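Local coordinates for protein type C neurotoxin (Clostridium botulinum, PDB 4F83) that probably binds receptors on nerve cells through its receptor-binding region, the part of a botulinum neurotoxin that docks the toxin onto neurons, at residues A25-E30 and D50-N55; V71-K76 and V143-N148; D292-M297 and I340-I345; I306-D311 and C325-K330. All coordinates share one frame; numbering follows the deposited sequence.

How the interactions relate
Interactions 1 and 2 lie in the N-terminal receptor-binding part, interactions 3 and 4 in the C-terminal one, on opposite sides of the chain's centre. Interaction 2 is fully buried and its side chains meet as hydrocarbon, while interaction 1, about 19 Å away between centres, pairs an outermost strand with the middle one of a small sheet, part-buried, and carries charges on one face. Interactions 3 and 4 share a sheet and touch directly: Phe295 and Ile306, and likewise Ile340 and Arg308, pair through their backbones. Strands 292-299 and 302-308 are sheet neighbours. Interaction 3 is mainly apolar with one bridging water; interaction 4, farther out, adds a stacked arginine and a sulfate.

Interaction 1: A25-E30 and D50-N55; sequences AEVRLE and DKIIVN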
loop_
_atom_site.group_PDB
_atom_site.type_symbol
_atom_site.label_atom_id
_atom_site.label_comp_id
_atom_site.label_asym_id
_atom_site.label_seq_id
_atom_site.Cartn_x
_atom_site.Cartn_y
_atom_site.Cartn_z
ATOM N N ALA A 25 9.460 -7.616 -26.606
ATOM C CA ALA A 25 8.322 -6.826 -27.063
ATOM C C ALA A 25 8.761 -5.373 -27.311
ATOM O O ALA A 25 9.640 -4.860 -26.622
ATOM C CB ALA A 25 7.184 -6.873 -25.988
ATOM N N GLU A 26 8.168 -4.731 -28.316
ATOM C CA GLU A 26 8.329 -3.293 -28.499
ATOM C C GLU A 26 7.542 -2.588 -27.395
ATOM O O GLU A 26 6.405 -2.941 -27.127
ATOM C CB GLU A 26 7.777 -2.872 -29.849
ATOM C CG GLU A 26 8.043 -1.418 -30.206
ATOM C CD GLU A 26 7.590 -1.087 -31.622
ATOM O OE1 GLU A 26 6.546 -1.619 -32.069
ATOM O OE2 GLU A 26 8.281 -0.304 -32.293
ATOM N N VAL A 27 8.176 -1.608 -26.756
ATOM C CA VAL A 27 7.562 -0.869 -25.644
ATOM C C VAL A 27 7.797 0.621 -25.857
ATOM O O VAL A 27 8.931 1.101 -25.745
ATOM C CB VAL A 27 8.142 -1.312 -24.291
ATOM C CG1 VAL A 27 7.460 -0.575 -23.142
ATOM C CG2 VAL A 27 7.986 -2.828 -24.112
ATOM N N ARG A 28 6.728 1.344 -26.188
ATOM C CA ARG A 28 6.853 2.766 -26.526
ATOM C C ARG A 28 6.086 3.605 -25.522
ATOM O O ARG A 28 4.918 3.316 -25.235
ATOM C CB ARG A 28 6.341 3.042 -27.940
ATOM C CG ARG A 28 6.443 4.522 -28.348
ATOM C CD ARG A 28 6.432 4.720 -29.855
ATOM N NE ARG A 28 5.220 4.203 -30.485
ATOM C CZ ARG A 28 5.137 3.028 -31.112
ATOM N NH1 ARG A 28 6.201 2.232 -31.192
ATOM N NH2 ARG A 28 3.986 2.642 -31.656
ATOM N N LEU A 29 6.753 4.633 -24.985
ATOM C CA LEU A 29 6.143 5.552 -24.015
ATOM C C LEU A 29 5.709 6.828 -24.722
ATOM O O LEU A 29 6.466 7.378 -25.517
ATOM C CB LEU A 29 7.145 5.895 -22.912
ATOM C CG LEU A 29 7.341 4.954 -21.727
ATOM C CD1 LEU A 29 7.712 3.544 -22.138
ATOM C CD2 LEU A 29 8.395 5.520 -20.807
ATOM N N GLU A 30 4.492 7.286 -24.443
ATOM C CA GLU A 30 3.947 8.500 -25.053
ATOM C C GLU A 30 3.412 9.458 -23.994
ATOM O O GLU A 30 2.825 9.034 -22.992
ATOM C CB GLU A 30 2.828 8.168 -26.041
ATOM C CG GLU A 30 3.281 7.376 -27.251
ATOM C CD GLU A 30 2.190 7.208 -28.294
ATOM O OE1 GLU A 30 2.536 6.903 -29.466
ATOM O OE2 GLU A 30 0.990 7.365 -27.952
ATOM N N ASP A 50 -1.237 10.208 -21.090
ATOM C CA ASP A 50 -0.016 9.419 -21.342
ATOM C C ASP A 50 -0.349 7.955 -21.618
ATOM O O ASP A 50 -1.375 7.447 -21.160
ATOM C CB ASP A 50 1.012 9.551 -20.206
ATOM C CG ASP A 50 0.588 8.856 -18.922
ATOM O OD1 ASP A 50 -0.449 9.245 -18.342
ATOM O OD2 ASP A 50 1.329 7.937 -18.464
ATOM N N LYS A 51 0.499 7.310 -22.427
ATOM C CA LYS A 51 0.217 5.947 -22.906
ATOM C C LYS A 51 1.483 5.139 -22.917
ATOM O O LYS A 51 2.562 5.680 -23.147
ATOM C CB LYS A 51 -0.324 5.970 -24.331
ATOM C CG LYS A 51 -1.738 6.488 -24.491
ATOM C CD LYS A 51 -2.181 6.339 -25.954
ATOM C CE LYS A 51 -3.365 7.257 -26.293
ATOM N NZ LYS A 51 -4.415 7.285 -25.221
ATOM N N ILE A 52 1.343 3.836 -22.698
ATOM C CA ILE A 52 2.397 2.889 -22.992
ATOM C C ILE A 52 1.846 1.916 -24.029
ATOM O O ILE A 52 0.808 1.316 -23.827
ATOM C CB ILE A 52 2.880 2.130 -21.714
ATOM C CG1 ILE A 52 3.477 3.121 -20.701
ATOM C CG2 ILE A 52 3.894 1.023 -22.077
ATOM C CD1 ILE A 52 3.809 2.506 -19.358
ATOM N N ILE A 53 2.523 1.797 -25.163
ATOM C CA ILE A 53 2.057 0.927 -26.222
ATOM C C ILE A 53 3.021 -0.244 -26.325
ATOM O O ILE A 53 4.187 -0.061 -26.620
ATOM C CB ILE A 53 1.944 1.691 -27.589
ATOM C CG1 ILE A 53 0.940 2.845 -27.462
ATOM C CG2 ILE A 53 1.483 0.757 -28.702
ATOM C CD1 ILE A 53 0.969 3.792 -28.627
ATOM N N VAL A 54 2.526 -1.432 -26.037
ATOM C CA VAL A 54 3.316 -2.657 -26.151
ATOM C C VAL A 54 2.912 -3.408 -27.400
ATOM O O VAL A 54 1.727 -3.661 -27.620
ATOM C CB VAL A 54 3.137 -3.556 -24.892
ATOM C CG1 VAL A 54 3.903 -4.867 -25.047
ATOM C CG2 VAL A 54 3.623 -2.795 -23.641
ATOM N N ASN A 55 3.908 -3.767 -28.226
ATOM C CA ASN A 55 3.693 -4.663 -29.347
ATOM C C ASN A 55 4.466 -5.957 -29.181
ATOM O O ASN A 55 5.705 -5.972 -29.261
ATOM C CB ASN A 55 4.044 -3.968 -30.686
ATOM C CG ASN A 55 2.883 -3.187 -31.226
ATOM O OD1 ASN A 55 1.965 -3.755 -31.818
ATOM N ND2 ASN A 55 2.859 -1.892 -30.938
#
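Glu26 to Glu30 run against Lys51 to Asn55 as an antiparallel ladder in a three-stranded sheet of the concanavalin-like N-terminal half. Strand 26-30 is an outer strand; 51-55 is the middle one and bonds onward to strand 178-181. Three hydrogen-bonded pairs, Glu26-Asn55, Arg28-Ile53 and Glu30-Lys51, give six backbone bonds. The straightest is Ile53 N to Arg28 O, 2.8 Å at 171°. Between them, CA-H groups of the middle strand also lean on carbonyls, as Val54 CA does on Glu26 O at 3.3 Å.

Apolar contacts gather on the face of Val27, Leu29, Ile52 and Val54. Val27 and Ile52 lie side by side and point the same way, with CG1 of Val27 4.1 Å from CG2 of Ile52. Leu8, Leu10 and Phe43 from other strands pack against this face, joining the ladder to the rest of the domain.

Charge occupies the other face. Arg28 sits between two carboxylates of its own strand, both at the edge of its guanidinium and in its plane: Glu26 OE2 is 3.5 Å from NH1, while Glu30 OE1 makes a long bridge to NE at 3.9 Å. Such a pair would probably stabilise the arginine's charge. Glu26 also runs alongside Asn55, carboxylate and amide planes 65° apart, and the amide oxygen OD1 of Asn55 is taken up by Lys177 and Thr178. The extended Glu30 chain carries its carboxylate across Ile53, whose CD1 lies 3.6 Å from both OE1 and OE2 of Glu30.

Interaction 2: V71-K76 and V143-N148; sequences VSFWIK and VTITNN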
loop_
_atom_site.group_PDB
_atom_site.type_symbol
_atom_site.label_atom_id
_atom_site.label_comp_id
_atom_site.label_asym_id
_atom_site.label_seq_id
_atom_site.Cartn_x
_atom_site.Cartn_y
_atom_site.Cartn_z
ATOM N N VAL A 71 -2.409 -13.040 -16.134
ATOM C CA VAL A 71 -1.913 -11.665 -16.157
ATOM C C VAL A 71 -1.799 -11.242 -14.715
ATOM O O VAL A 71 -2.758 -11.425 -13.950
ATOM C CB VAL A 71 -2.917 -10.742 -16.890
ATOM C CG1 VAL A 71 -2.448 -9.288 -16.823
ATOM C CG2 VAL A 71 -3.112 -11.247 -18.382
ATOM N N SER A 72 -0.654 -10.683 -14.326
ATOM C CA SER A 72 -0.515 -10.228 -12.924
ATOM C C SER A 72 0.091 -8.833 -12.890
ATOM O O SER A 72 0.870 -8.469 -13.769
ATOM C CB SER A 72 0.337 -11.213 -12.089
ATOM O OG SER A 72 1.718 -11.160 -12.423
ATOM N N PHE A 73 -0.297 -8.043 -11.898
ATOM C CA PHE A 73 0.248 -6.691 -11.722
ATOM C C PHE A 73 -0.325 -6.150 -10.433
ATOM O O PHE A 73 -1.303 -6.696 -9.882
ATOM C CB PHE A 73 -0.212 -5.742 -12.889
ATOM C CG PHE A 73 -1.703 -5.698 -13.066
ATOM C CD1 PHE A 73 -2.358 -6.670 -13.843
ATOM C CD2 PHE A 73 -2.468 -4.685 -12.440
ATOM C CE1 PHE A 73 -3.768 -6.667 -13.988
ATOM C CE2 PHE A 73 -3.869 -4.648 -12.579
ATOM C CZ PHE A 73 -4.539 -5.648 -13.354
ATOM N N TRP A 74 0.293 -5.076 -9.942
ATOM C CA TRP A 74 -0.289 -4.340 -8.829
ATOM C C TRP A 74 -0.872 -3.057 -9.384
ATOM O O TRP A 74 -0.394 -2.519 -10.379
ATOM C CB TRP A 74 0.773 -3.982 -7.796
ATOM C CG TRP A 74 1.490 -5.160 -7.238
ATOM C CD1 TRP A 74 2.357 -6.024 -7.919
ATOM C CD2 TRP A 74 1.479 -5.598 -5.875
ATOM N NE1 TRP A 74 2.842 -6.968 -7.045
ATOM C CE2 TRP A 74 2.309 -6.754 -5.799
ATOM C CE3 TRP A 74 0.820 -5.149 -4.706
ATOM C CZ2 TRP A 74 2.528 -7.451 -4.599
ATOM C CZ3 TRP A 74 1.031 -5.849 -3.505
ATOM C CH2 TRP A 74 1.868 -7.009 -3.469
ATOM N N ILE A 75 -1.895 -2.559 -8.708
ATOM C CA ILE A 75 -2.559 -1.316 -9.121
ATOM C C ILE A 75 -2.909 -0.472 -7.899
ATOM O O ILE A 75 -3.166 -1.002 -6.795
ATOM C CB ILE A 75 -3.799 -1.633 -10.010
ATOM C CG1 ILE A 75 -4.341 -0.379 -10.723
ATOM C CG2 ILE A 75 -4.900 -2.414 -9.227
ATOM C CD1 ILE A 75 -5.396 -0.778 -11.826
ATOM N N LYS A 76 -2.909 0.832 -8.115
ATOM C CA LYS A 76 -3.229 1.805 -7.072
ATOM C C LYS A 76 -4.029 2.910 -7.745
ATOM O O LYS A 76 -3.544 3.571 -8.669
ATOM C CB LYS A 76 -1.925 2.345 -6.456
ATOM C CG LYS A 76 -2.103 3.537 -5.453
ATOM C CD LYS A 76 -0.731 3.813 -4.764
ATOM C CE LYS A 76 -0.790 5.065 -3.868
ATOM N NZ LYS A 76 -1.038 6.294 -4.688
ATOM N N VAL A 143 -3.217 -7.904 -8.287
ATOM C CA VAL A 143 -4.279 -8.504 -9.110
ATOM C C VAL A 143 -3.695 -9.666 -9.894
ATOM O O VAL A 143 -2.576 -9.586 -10.446
ATOM C CB VAL A 143 -4.818 -7.476 -10.123
ATOM C CG1 VAL A 143 -5.869 -8.138 -11.112
ATOM C CG2 VAL A 143 -5.448 -6.287 -9.359
ATOM N N THR A 144 -4.437 -10.752 -9.957
ATOM C CA THR A 144 -4.054 -11.811 -10.896
ATOM C C THR A 144 -5.297 -12.346 -11.569
ATOM O O THR A 144 -6.298 -12.662 -10.905
ATOM C CB THR A 144 -3.325 -12.984 -10.216
ATOM O OG1 THR A 144 -2.299 -12.486 -9.352
ATOM C CG2 THR A 144 -2.681 -13.900 -11.278
ATOM N N ILE A 145 -5.244 -12.406 -12.903
ATOM C CA ILE A 145 -6.365 -12.956 -13.655
ATOM C C ILE A 145 -5.812 -14.214 -14.330
ATOM O O ILE A 145 -4.723 -14.175 -14.980
ATOM C CB ILE A 145 -6.889 -11.993 -14.750
ATOM C CG1 ILE A 145 -7.400 -10.666 -14.147
ATOM C CG2 ILE A 145 -8.013 -12.667 -15.529
ATOM C CD1 ILE A 145 -6.430 -9.539 -14.380
ATOM N N THR A 146 -6.496 -15.334 -14.148
ATOM C CA THR A 146 -6.097 -16.532 -14.923
ATOM C C THR A 146 -7.228 -16.880 -15.897
ATOM O O THR A 146 -8.419 -16.585 -15.633
ATOM C CB THR A 146 -5.704 -17.732 -14.027
ATOM O OG1 THR A 146 -6.858 -18.220 -13.321
ATOM C CG2 THR A 146 -4.569 -17.368 -12.998
ATOM N N ASN A 147 -6.857 -17.440 -17.057
ATOM C CA ASN A 147 -7.846 -17.770 -18.090
ATOM C C ASN A 147 -7.515 -19.139 -18.644
ATOM O O ASN A 147 -6.357 -19.423 -18.955
ATOM C CB ASN A 147 -7.825 -16.755 -19.261
ATOM C CG ASN A 147 -7.949 -15.287 -18.799
ATOM O OD1 ASN A 147 -9.053 -14.758 -18.709
ATOM N ND2 ASN A 147 -6.800 -14.634 -18.516
ATOM N N ASN A 148 -8.531 -19.982 -18.777
ATOM C CA ASN A 148 -8.375 -21.239 -19.484
ATOM C C ASN A 148 -9.567 -21.351 -20.426
ATOM O O ASN A 148 -10.723 -21.417 -19.994
ATOM C CB ASN A 148 -8.327 -22.423 -18.524
ATOM C CG ASN A 148 -7.804 -23.674 -19.190
ATOM O OD1 ASN A 148 -8.246 -24.038 -20.278
ATOM N ND2 ASN A 148 -6.821 -24.315 -18.557
#
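Phe73 packs its ring against Val143 on the strand across from it, and the two side chains lie alongside each other, pointing the same way. CB of Phe73 rises from the face shared with Val71, Val143 and Ile145. From there chi1 of 55° sets CG between the backbone N and the carbonyl carbon, which swings the ring over Val143. CB of Val143 stands over one face, 4.0 Å from the ring centroid and 21° off its normal, a CH-pi contact displaced toward the rim. Along the ring, CE2 meets both CB and CG2 of Val143. CE1 divides its contacts between Val143 CG1 and the CD1 methyl of Ile145, which is 3.9 Å away. At the tip, CZ of Phe73 comes within 3.6 Å of Val143 CG1. The other methyl, CG2 of Val143, meets Ile75 CG2.

Four backbone bonds fix the register, Val143 N to Phe73 O being 2.8 Å long and lying nearly along the C=O axis. Ile109 of another sheet packs on Ile75 and Val143, and Trp111 on Val71 and Ile145. Two sheets meeting through buried apolar faces like this are the hallmark of the concanavalin-like beta sandwich.

Interaction 3: D292-M297 and I340-I345; sequences DIMFHM and IGIFSI
This is a short antiparallel pairing backed by apolar packing, in the C-terminal trefoil-family region, where segment 340-345 comes out of a turn and its short strand 343-345 runs at 112° to strand 292-297 (N-to-C directions). Ile293 and Phe343 form the hydrogen-bonded pair, Ile293 N giving to Phe343 O at 2.8 Å and Ile293 O receiving the reverse bond. Beyond it the chains splay, and a water fills in between them: it accepts from Phe295 N at 2.8 Å and gives to Gly341 O at 2.7 Å.

Among the side chains, Phe295 and Phe343 cross at about a right angle. CD2 of Phe343 arrives at the edge of the Phe295 ring, 3.8 Å from CE2, with the ring planes 57° apart. With chi1 at 67°, CG1 of Ile293 is tucked over its own backbone, and CD1 then reaches CB of Ile345 at 3.8 Å. On the other face, Met294 lies alongside Ile342, CG of Met294 to CG1 of Ile342 at 4.0 Å, while CB of Asp292 meets the CG2 methyl of Ile342.

Strand 292-299 continues this sheet through 273-277 and 302-308, and 343-347 continues it through 356-360, whose Ile358 touches both phenylalanine side chains.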
loop_
_atom_site.group_PDB
_atom_site.type_symbol
_atom_site.label_atom_id
_atom_site.label_comp_id
_atom_site.label_asym_id
_atom_site.label_seq_id
_atom_site.Cartn_x
_atom_site.Cartn_y
_atom_site.Cartn_z
ATOM N N ASP A 292 16.245 0.558 13.554
ATOM C CA ASP A 292 16.136 1.382 14.764
ATOM C C ASP A 292 15.885 2.811 14.331
ATOM O O ASP A 292 16.603 3.347 13.458
ATOM C CB ASP A 292 17.434 1.336 15.569
ATOM C CG ASP A 292 17.546 0.092 16.422
ATOM O OD1 ASP A 292 16.546 -0.640 16.590
ATOM O OD2 ASP A 292 18.655 -0.167 16.926
ATOM N N ILE A 293 14.893 3.425 14.970
ATOM C CA ILE A 293 14.374 4.706 14.511
ATOM C C ILE A 293 14.080 5.656 15.654
ATOM O O ILE A 293 13.987 5.229 16.803
ATOM C CB ILE A 293 13.076 4.501 13.655
ATOM C CG1 ILE A 293 11.920 3.974 14.518
ATOM C CG2 ILE A 293 13.364 3.535 12.420
ATOM C CD1 ILE A 293 10.546 3.814 13.736
ATOM N N MET A 294 13.911 6.933 15.324
ATOM C CA MET A 294 13.383 7.953 16.257
ATOM C C MET A 294 12.217 8.663 15.581
ATOM O O MET A 294 12.120 8.664 14.361
ATOM C CB MET A 294 14.502 8.958 16.659
ATOM C CG MET A 294 15.690 8.217 17.324
ATOM S SD MET A 294 17.099 9.316 17.458
ATOM C CE MET A 294 17.759 9.295 15.770
ATOM N N PHE A 295 11.322 9.258 16.366
ATOM C CA PHE A 295 10.202 10.029 15.793
ATOM C C PHE A 295 10.377 11.480 16.187
ATOM O O PHE A 295 10.635 11.776 17.347
ATOM C CB PHE A 295 8.874 9.542 16.367
ATOM C CG PHE A 295 8.584 8.098 16.079
ATOM C CD1 PHE A 295 7.936 7.734 14.887
ATOM C CD2 PHE A 295 8.908 7.106 17.011
ATOM C CE1 PHE A 295 7.623 6.392 14.610
ATOM C CE2 PHE A 295 8.604 5.746 16.744
ATOM C CZ PHE A 295 7.951 5.401 15.527
ATOM N N HIS A 296 10.305 12.367 15.205
ATOM C CA HIS A 296 10.404 13.788 15.464
ATOM C C HIS A 296 9.086 14.416 15.137
ATOM O O HIS A 296 8.349 13.920 14.292
ATOM C CB HIS A 296 11.507 14.424 14.597
ATOM C CG HIS A 296 12.897 14.168 15.098
ATOM N ND1 HIS A 296 13.968 14.937 14.714
ATOM C CD2 HIS A 296 13.385 13.256 15.976
ATOM C CE1 HIS A 296 15.063 14.509 15.320
ATOM N NE2 HIS A 296 14.734 13.500 16.105
ATOM N N MET A 297 8.807 15.547 15.775
ATOM C CA MET A 297 7.568 16.282 15.481
ATOM C C MET A 297 7.898 17.762 15.592
ATOM O O MET A 297 8.416 18.208 16.624
ATOM C CB MET A 297 6.457 15.936 16.476
ATOM C CG MET A 297 5.098 16.664 16.153
ATOM S SD MET A 297 3.889 16.510 17.485
ATOM C CE MET A 297 3.239 14.847 17.205
ATOM N N ILE A 340 16.464 6.325 25.175
ATOM C CA ILE A 340 15.072 6.294 25.661
ATOM C C ILE A 340 14.105 6.727 24.539
ATOM O O ILE A 340 12.899 6.470 24.617
ATOM C CB ILE A 340 14.879 7.151 26.939
ATOM C CG1 ILE A 340 13.485 6.908 27.526
ATOM C CG2 ILE A 340 15.056 8.618 26.615
ATOM C CD1 ILE A 340 13.466 6.287 28.876
ATOM N N GLY A 341 14.644 7.313 23.468
ATOM C CA GLY A 341 13.820 7.678 22.297
ATOM C C GLY A 341 14.113 6.873 21.037
ATOM O O GLY A 341 13.782 7.323 19.928
ATOM N N ILE A 342 14.758 5.712 21.193
ATOM C CA ILE A 342 15.023 4.835 20.037
ATOM C C ILE A 342 14.079 3.650 20.077
ATOM O O ILE A 342 13.892 3.016 21.155
ATOM C CB ILE A 342 16.509 4.361 19.994
ATOM C CG1 ILE A 342 17.406 5.598 19.771
ATOM C CG2 ILE A 342 16.709 3.343 18.844
ATOM C CD1 ILE A 342 18.913 5.337 19.827
ATOM N N PHE A 343 13.492 3.346 18.918
ATOM C CA PHE A 343 12.498 2.290 18.812
ATOM C C PHE A 343 12.892 1.388 17.674
ATOM O O PHE A 343 13.717 1.781 16.844
ATOM C CB PHE A 343 11.119 2.918 18.542
ATOM C CG PHE A 343 10.647 3.839 19.656
ATOM C CD1 PHE A 343 9.915 3.335 20.719
ATOM C CD2 PHE A 343 10.978 5.205 19.645
ATOM C CE1 PHE A 343 9.481 4.182 21.770
ATOM C CE2 PHE A 343 10.562 6.055 20.660
ATOM C CZ PHE A 343 9.806 5.547 21.735
ATOM N N SER A 344 12.348 0.171 17.633
ATOM C CA SER A 344 12.545 -0.655 16.431
ATOM C C SER A 344 11.192 -0.814 15.777
ATOM O O SER A 344 10.163 -0.952 16.475
ATOM C CB SER A 344 13.157 -2.014 16.756
ATOM O OG SER A 344 12.478 -2.628 17.814
ATOM N N ILE A 345 11.175 -0.806 14.449
ATOM C CA ILE A 345 9.908 -0.955 13.722
ATOM C C ILE A 345 9.915 -2.296 12.987
ATOM O O ILE A 345 10.883 -2.616 12.318
ATOM C CB ILE A 345 9.671 0.248 12.761
ATOM C CG1 ILE A 345 8.320 0.129 12.059
ATOM C CG2 ILE A 345 10.863 0.420 11.756
ATOM C CD1 ILE A 345 7.859 1.492 11.514
HETATM O O HOH W 1 12.085 9.191 19.095
#

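Interaction 4: I306-D311 and C325-K330; sequences IIRDTD and CVYALK. With SO4 (sulfate ion), chain H.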
loop_
_atom_site.group_PDB
_atom_site.type_symbol
_atom_site.label_atom_id
_atom_site.label_comp_id
_atom_site.label_asym_id
_atom_site.label_seq_id
_atom_site.Cartn_x
_atom_site.Cartn_y
_atom_site.Cartn_z
ATOM N N ILE A 306 10.179 12.188 20.196
ATOM C CA ILE A 306 9.331 11.415 21.106
ATOM C C ILE A 306 10.189 10.504 21.950
ATOM O O ILE A 306 11.047 9.770 21.422
ATOM C CB ILE A 306 8.302 10.612 20.307
ATOM C CG1 ILE A 306 7.424 11.578 19.516
ATOM C CG2 ILE A 306 7.424 9.743 21.275
ATOM C CD1 ILE A 306 6.326 10.865 18.690
ATOM N N ILE A 307 9.974 10.527 23.265
ATOM C CA ILE A 307 10.673 9.590 24.123
ATOM C C ILE A 307 9.694 8.835 25.010
ATOM O O ILE A 307 8.574 9.276 25.253
ATOM C CB ILE A 307 11.753 10.277 24.994
ATOM C CG1 ILE A 307 11.116 11.238 26.014
ATOM C CG2 ILE A 307 12.839 10.966 24.112
ATOM C CD1 ILE A 307 12.094 11.815 27.053
ATOM N N ARG A 308 10.096 7.653 25.431
ATOM C CA ARG A 308 9.327 6.948 26.438
ATOM C C ARG A 308 9.499 7.621 27.816
ATOM O O ARG A 308 10.599 8.060 28.171
ATOM C CB ARG A 308 9.811 5.491 26.496
ATOM C CG ARG A 308 8.828 4.554 27.171
ATOM C CD ARG A 308 9.561 3.337 27.760
ATOM N NE ARG A 308 10.147 3.660 29.049
ATOM C CZ ARG A 308 10.941 2.879 29.754
ATOM N NH1 ARG A 308 11.346 3.290 30.936
ATOM N NH2 ARG A 308 11.327 1.678 29.295
ATOM N N ASP A 309 8.422 7.709 28.592
ATOM C CA ASP A 309 8.553 8.194 29.979
ATOM C C ASP A 309 9.442 7.258 30.794
ATOM O O ASP A 309 9.469 6.056 30.571
ATOM C CB ASP A 309 7.188 8.243 30.683
ATOM C CG ASP A 309 6.354 9.426 30.294
ATOM O OD1 ASP A 309 5.187 9.492 30.787
ATOM O OD2 ASP A 309 6.826 10.294 29.512
ATOM N N THR A 310 10.115 7.808 31.789
ATOM C CA THR A 310 10.935 6.994 32.677
ATOM C C THR A 310 10.136 6.085 33.579
ATOM O O THR A 310 10.474 4.908 33.742
ATOM C CB THR A 310 11.841 7.897 33.499
ATOM O OG1 THR A 310 12.681 8.589 32.592
ATOM C CG2 THR A 310 12.707 7.080 34.473
ATOM N N ASP A 311 9.094 6.639 34.171
ATOM C CA ASP A 311 8.273 5.915 35.135
ATOM C C ASP A 311 6.894 5.674 34.557
ATOM O O ASP A 311 6.497 6.325 33.572
ATOM C CB ASP A 311 8.205 6.698 36.440
ATOM C CG ASP A 311 9.536 6.654 37.207
ATOM O OD1 ASP A 311 10.096 5.556 37.352
ATOM O OD2 ASP A 311 10.025 7.713 37.648
ATOM N N CYS A 325 4.006 -3.116 33.052
ATOM C CA CYS A 325 4.355 -1.721 33.213
ATOM C C CYS A 325 3.872 -0.962 31.993
ATOM O O CYS A 325 4.060 -1.417 30.881
ATOM C CB CYS A 325 5.866 -1.589 33.343
ATOM S SG CYS A 325 6.522 -2.674 34.635
ATOM N N VAL A 326 3.290 0.209 32.224
ATOM C CA VAL A 326 2.712 1.026 31.162
ATOM C C VAL A 326 3.324 2.423 31.244
ATOM O O VAL A 326 3.212 3.099 32.268
ATOM C CB VAL A 326 1.160 1.160 31.317
ATOM C CG1 VAL A 326 0.585 2.076 30.219
ATOM C CG2 VAL A 326 0.466 -0.243 31.327
ATOM N N TYR A 327 4.013 2.830 30.176
ATOM C CA TYR A 327 4.689 4.131 30.136
ATOM C C TYR A 327 4.063 4.991 29.059
ATOM O O TYR A 327 3.894 4.558 27.902
ATOM C CB TYR A 327 6.192 3.970 29.806
ATOM C CG TYR A 327 6.921 3.022 30.719
ATOM C CD1 TYR A 327 7.546 3.490 31.881
ATOM C CD2 TYR A 327 6.988 1.672 30.433
ATOM C CE1 TYR A 327 8.210 2.606 32.749
ATOM C CE2 TYR A 327 7.652 0.774 31.305
ATOM C CZ TYR A 327 8.249 1.259 32.451
ATOM O OH TYR A 327 8.912 0.387 33.309
ATOM N N ALA A 328 3.741 6.214 29.430
ATOM C CA ALA A 328 3.323 7.216 28.454
ATOM C C ALA A 328 4.541 7.683 27.677
ATOM O O ALA A 328 5.694 7.326 28.002
ATOM C CB ALA A 328 2.642 8.420 29.163
ATOM N N LEU A 329 4.261 8.474 26.644
ATOM C CA LEU A 329 5.289 9.079 25.786
ATOM C C LEU A 329 5.246 10.589 25.946
ATOM O O LEU A 329 4.195 11.159 26.250
ATOM C CB LEU A 329 5.040 8.714 24.320
ATOM C CG LEU A 329 4.788 7.225 24.043
ATOM C CD1 LEU A 329 4.507 7.019 22.559
ATOM C CD2 LEU A 329 6.038 6.433 24.451
ATOM N N LYS A 330 6.381 11.244 25.704
ATOM C CA LYS A 330 6.417 12.707 25.827
ATOM C C LYS A 330 7.349 13.294 24.769
ATOM O O LYS A 330 8.057 12.568 24.107
ATOM C CB LYS A 330 6.861 13.118 27.225
ATOM C CG LYS A 330 8.292 12.880 27.537
ATOM C CD LYS A 330 8.552 13.120 29.072
ATOM C CE LYS A 330 9.979 12.798 29.440
ATOM N NZ LYS A 330 10.248 13.006 30.912
HETATM S S SO4 H . 8.631 10.594 33.527
HETATM O O1 SO4 H . 9.531 11.214 34.502
HETATM O O2 SO4 H . 8.203 9.290 34.073
HETATM O O3 SO4 H . 7.481 11.474 33.379
HETATM O O4 SO4 H . 9.310 10.405 32.234
HETATM O O HOH W 2 4.404 7.511 32.216
#
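Tyr327 offers one face of its ring to the guanidinium of Arg308, which lies flat on it, where neighbouring strands 302-308 and 326-332 of the trefoil-family C-terminal region meet; 326-332 goes on to pair with 383-389. CZ of Arg308 stands 3.9 Å from the ring centroid, 4° off the normal, with the planes 17° apart: a cation-pi stack. The arginine's own segment holds that pose, for NE gives a 2.9 Å bond to Asp309 O in the guanidinium plane, and NH1 adds weak bonds to the carbonyls of Asp309 and Thr310. At the ring edge comes Asp311 O, 3.5 Å from Tyr327 CD1.

Ala328 follows. Its O accepts from Asp309 N at 2.8 Å, and its N-H gives to a water, which in turn donates to Asp309 OD1 and Asp311 O. Leu329 lays CB against CG2 of Ile306 and sends CD2 to CA of Arg308.

Lys330 closes the segment, its backbone paired both ways with Ile307. Past CG the side chain is fully extended, passing across Ile307 at a slant and past Asp309, whose OD2 is 3.3 Å from Lys330 CD. NZ ends on the sulfate, 3.1 Å from O4.

That anion, probably from the crystallisation liquor, also takes the backbone N-H groups of Thr310 and Asp311, and Arg377 adds a bond. Two amides and two cationic side chains suggest a site that can probably hold an anion, despite the carboxylates of Asp309 and Asp311 near by.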